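Local coordinates for protein endo-1,3-beta-glucanase, family GH16 (Zobellia galactanivorans, PDB 4BOW) that binds calcium and probably hydrolyses internal beta-1,3-glucosidic linkages in glucans such as laminarin, at residues 113-118 against 225-230. The protein carries 1 engineered substitution. Numbering follows the deposited sequence.
With GLC (alpha-D-glucopyranose), chain C; BGC (beta-D-glucopyranose), chain B.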
loop_
_atom_site.group_PDB
_atom_site.type_symbol
_atom_site.label_atom_id
_atom_site.label_comp_id
_atom_site.label_asym_id
_atom_site.label_seq_id
_atom_site.Cartn_x
_atom_site.Cartn_y
_atom_site.Cartn_z
ATOM N N ALA A 113 3.782 -3.021 0.046
ATOM C CA ALA A 113 3.455 -1.799 0.719
ATOM C C ALA A 113 2.051 -1.823 1.243
ATOM O O ALA A 113 1.129 -2.443 0.685
ATOM C CB ALA A 113 3.642 -0.594 -0.280
ATOM N N ILE A 114 1.931 -1.067 2.365
ATOM C CA ILE A 114 0.668 -0.735 2.987
ATOM C C ILE A 114 0.715 0.794 3.067
ATOM O O ILE A 114 1.588 1.338 3.751
ATOM C CB ILE A 114 0.546 -1.284 4.449
ATOM C CG1 ILE A 114 0.749 -2.830 4.425
ATOM C CG2 ILE A 114 -0.802 -0.868 5.070
ATOM C CD1 ILE A 114 0.939 -3.394 5.858
ATOM N N TRP A 115 -0.169 1.511 2.383
ATOM C CA TRP A 115 0.001 2.952 2.299
ATOM C C TRP A 115 -1.335 3.615 2.009
ATOM O O TRP A 115 -2.359 2.950 1.860
ATOM C CB TRP A 115 1.096 3.268 1.259
ATOM C CG TRP A 115 0.919 2.737 -0.142
ATOM C CD1 TRP A 115 0.808 1.415 -0.544
ATOM C CD2 TRP A 115 0.906 3.527 -1.328
ATOM N NE1 TRP A 115 0.759 1.350 -1.948
ATOM C CE2 TRP A 115 0.791 2.608 -2.430
ATOM C CE3 TRP A 115 0.968 4.927 -1.580
ATOM C CZ2 TRP A 115 0.829 3.039 -3.781
ATOM C CZ3 TRP A 115 0.989 5.337 -2.931
ATOM C CH2 TRP A 115 0.913 4.427 -4.014
ATOM N N THR A 116 -1.307 4.931 1.939
ATOM C CA THR A 116 -2.503 5.675 1.633
ATOM C C THR A 116 -2.266 6.704 0.544
ATOM O O THR A 116 -1.118 7.150 0.293
ATOM C CB THR A 116 -3.025 6.484 2.852
ATOM O OG1 THR A 116 -2.226 7.721 3.029
ATOM C CG2 THR A 116 -3.047 5.668 4.151
ATOM N N LEU A 117 -3.319 7.110 -0.145
ATOM C CA LEU A 117 -3.306 8.246 -1.070
ATOM C C LEU A 117 -4.472 9.121 -0.671
ATOM O O LEU A 117 -5.573 8.635 -0.334
ATOM C CB LEU A 117 -3.517 7.854 -2.544
ATOM C CG LEU A 117 -2.262 7.322 -3.214
ATOM C CD1 LEU A 117 -2.667 6.653 -4.544
ATOM C CD2 LEU A 117 -1.260 8.518 -3.382
ATOM N N GLY A 118 -4.283 10.459 -0.773
ATOM C CA GLY A 118 -5.500 11.333 -0.668
ATOM C C GLY A 118 -6.537 10.890 -1.717
ATOM O O GLY A 118 -6.226 10.561 -2.881
ATOM N N LEU A 225 -4.090 1.493 0.341
ATOM C CA LEU A 225 -3.584 0.618 -0.741
ATOM C C LEU A 225 -2.754 -0.522 -0.160
ATOM O O LEU A 225 -2.040 -0.329 0.825
ATOM C CB LEU A 225 -2.693 1.438 -1.721
ATOM C CG LEU A 225 -3.423 2.568 -2.440
ATOM C CD1 LEU A 225 -3.281 3.915 -1.661
ATOM C CD2 LEU A 225 -2.843 2.724 -3.917
ATOM N N LEU A 226 -2.907 -1.691 -0.790
ATOM C CA LEU A 226 -2.145 -2.870 -0.446
ATOM C C LEU A 226 -1.597 -3.444 -1.757
ATOM O O LEU A 226 -2.394 -3.686 -2.672
ATOM C CB LEU A 226 -3.080 -3.924 0.213
ATOM C CG LEU A 226 -3.780 -3.450 1.468
ATOM C CD1 LEU A 226 -4.925 -4.487 1.840
ATOM C CD2 LEU A 226 -2.792 -3.272 2.594
ATOM N N ASN A 227 -0.297 -3.744 -1.830
ATOM C CA ASN A 227 0.235 -4.231 -3.131
ATOM C C ASN A 227 1.565 -4.908 -2.901
ATOM O O ASN A 227 2.225 -4.712 -1.856
ATOM C CB ASN A 227 0.395 -3.108 -4.209
ATOM C CG ASN A 227 1.428 -2.114 -3.744
ATOM O OD1 ASN A 227 1.175 -1.288 -2.857
ATOM N ND2 ASN A 227 2.618 -2.220 -4.317
ATOM N N ILE A 228 1.994 -5.670 -3.941
ATOM C CA ILE A 228 3.420 -6.041 -4.093
ATOM C C ILE A 228 3.870 -5.576 -5.465
ATOM O O ILE A 228 3.375 -6.092 -6.501
ATOM C CB ILE A 228 3.717 -7.589 -3.984
ATOM C CG1 ILE A 228 3.080 -8.268 -2.758
ATOM C CG2 ILE A 228 5.210 -7.750 -4.017
ATOM C CD1 ILE A 228 3.237 -9.780 -2.917
ATOM N N ALA A 229 4.777 -4.580 -5.494
ATOM C CA ALA A 229 5.411 -4.236 -6.775
ATOM C C ALA A 229 6.613 -5.166 -6.922
ATOM O O ALA A 229 7.154 -5.718 -5.952
ATOM C CB ALA A 229 5.861 -2.807 -6.727
ATOM N N MET A 230 7.008 -5.359 -8.176
ATOM C CA MET A 230 8.245 -6.111 -8.519
ATOM C C MET A 230 9.278 -5.215 -9.185
ATOM O O MET A 230 8.972 -4.509 -10.120
ATOM C CB MET A 230 7.901 -7.266 -9.474
ATOM C CG MET A 230 7.050 -8.422 -8.837
ATOM S SD MET A 230 7.829 -9.168 -7.338
ATOM C CE MET A 230 9.393 -9.811 -8.040
HETATM C C1 GLC C . 5.526 5.431 -1.825
HETATM C C2 GLC C . 5.791 5.916 -3.234
HETATM C C3 GLC C . 4.833 5.356 -4.297
HETATM C C4 GLC C . 4.918 3.847 -4.117
HETATM C C5 GLC C . 4.321 3.571 -2.784
HETATM C C6 GLC C . 4.175 2.064 -2.418
HETATM O O1 GLC C . 4.303 5.999 -1.388
HETATM O O2 GLC C . 5.733 7.332 -3.184
HETATM O O3 GLC C . 5.231 5.730 -5.656
HETATM O O4 GLC C . 4.065 3.283 -5.101
HETATM O O5 GLC C . 5.216 4.074 -1.774
HETATM O O6 GLC C . 5.505 1.413 -2.450
HETATM C C2 BGC B . 5.172 7.238 -7.466
HETATM C C3 BGC B . 4.373 8.352 -8.058
HETATM C C4 BGC B . 2.870 7.998 -8.143
HETATM C C5 BGC B . 2.371 7.702 -6.701
HETATM C C6 BGC B . 0.924 7.224 -6.655
HETATM C C1 BGC B . 4.532 6.905 -6.139
HETATM O O2 BGC B . 6.500 7.611 -7.259
HETATM O O3 BGC B . 4.802 8.457 -9.459
HETATM O O4 BGC B . 2.077 9.129 -8.565
HETATM O O5 BGC B . 3.156 6.556 -6.278
HETATM O O6 BGC B . 0.740 6.018 -7.474
#
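Trp115 lies between Leu225 of the partner strand and a bound glucose. Its CB leaves the sheet on the face shared with Ala113, Leu225 and Asn227. CG sits between the backbone N and the carbonyl carbon (chi1 56°), which swings the indole toward strand 225-230. CD1 passes 3.6 Å from Leu225 O. At the ring edge NE1 donates to Asn227 OD1 at 2.8 Å, with an N-H...O angle of 152°. The acceptor is near the indole plane, and the amide plane is turned 72° from it. This bond should restrain the indole's rotation. The other end of the amide, Asn227 ND2, makes a weak hydrogen bond to Tyr50 OH.

Leu225 CB lies over one face, 3.7 Å from the centroid of the five-membered ring, a CH-pi contact. Its CD2 lies on the same side, by CZ2. Over the opposite face GLC C6 comes 3.4 Å from CE2. CD2 of the indole lies near GLC C5 and C6, CE3 and CZ3 lie by GLC O1, and CZ2 and CH2 meet GLC O4. The next sugar, BGC, stands at the far edge, with O6 3.8 Å from CH2. This sugar platform belongs to the concave sheet of the family 16 beta-sandwich (jelly roll), where the glucan-binding cleft lies.

The strands pair antiparallel, with Trp115 and Leu225 joined by two backbone bonds. On the other face Ile114 CG2 meets Leu226 CD2 at 4.0 Å.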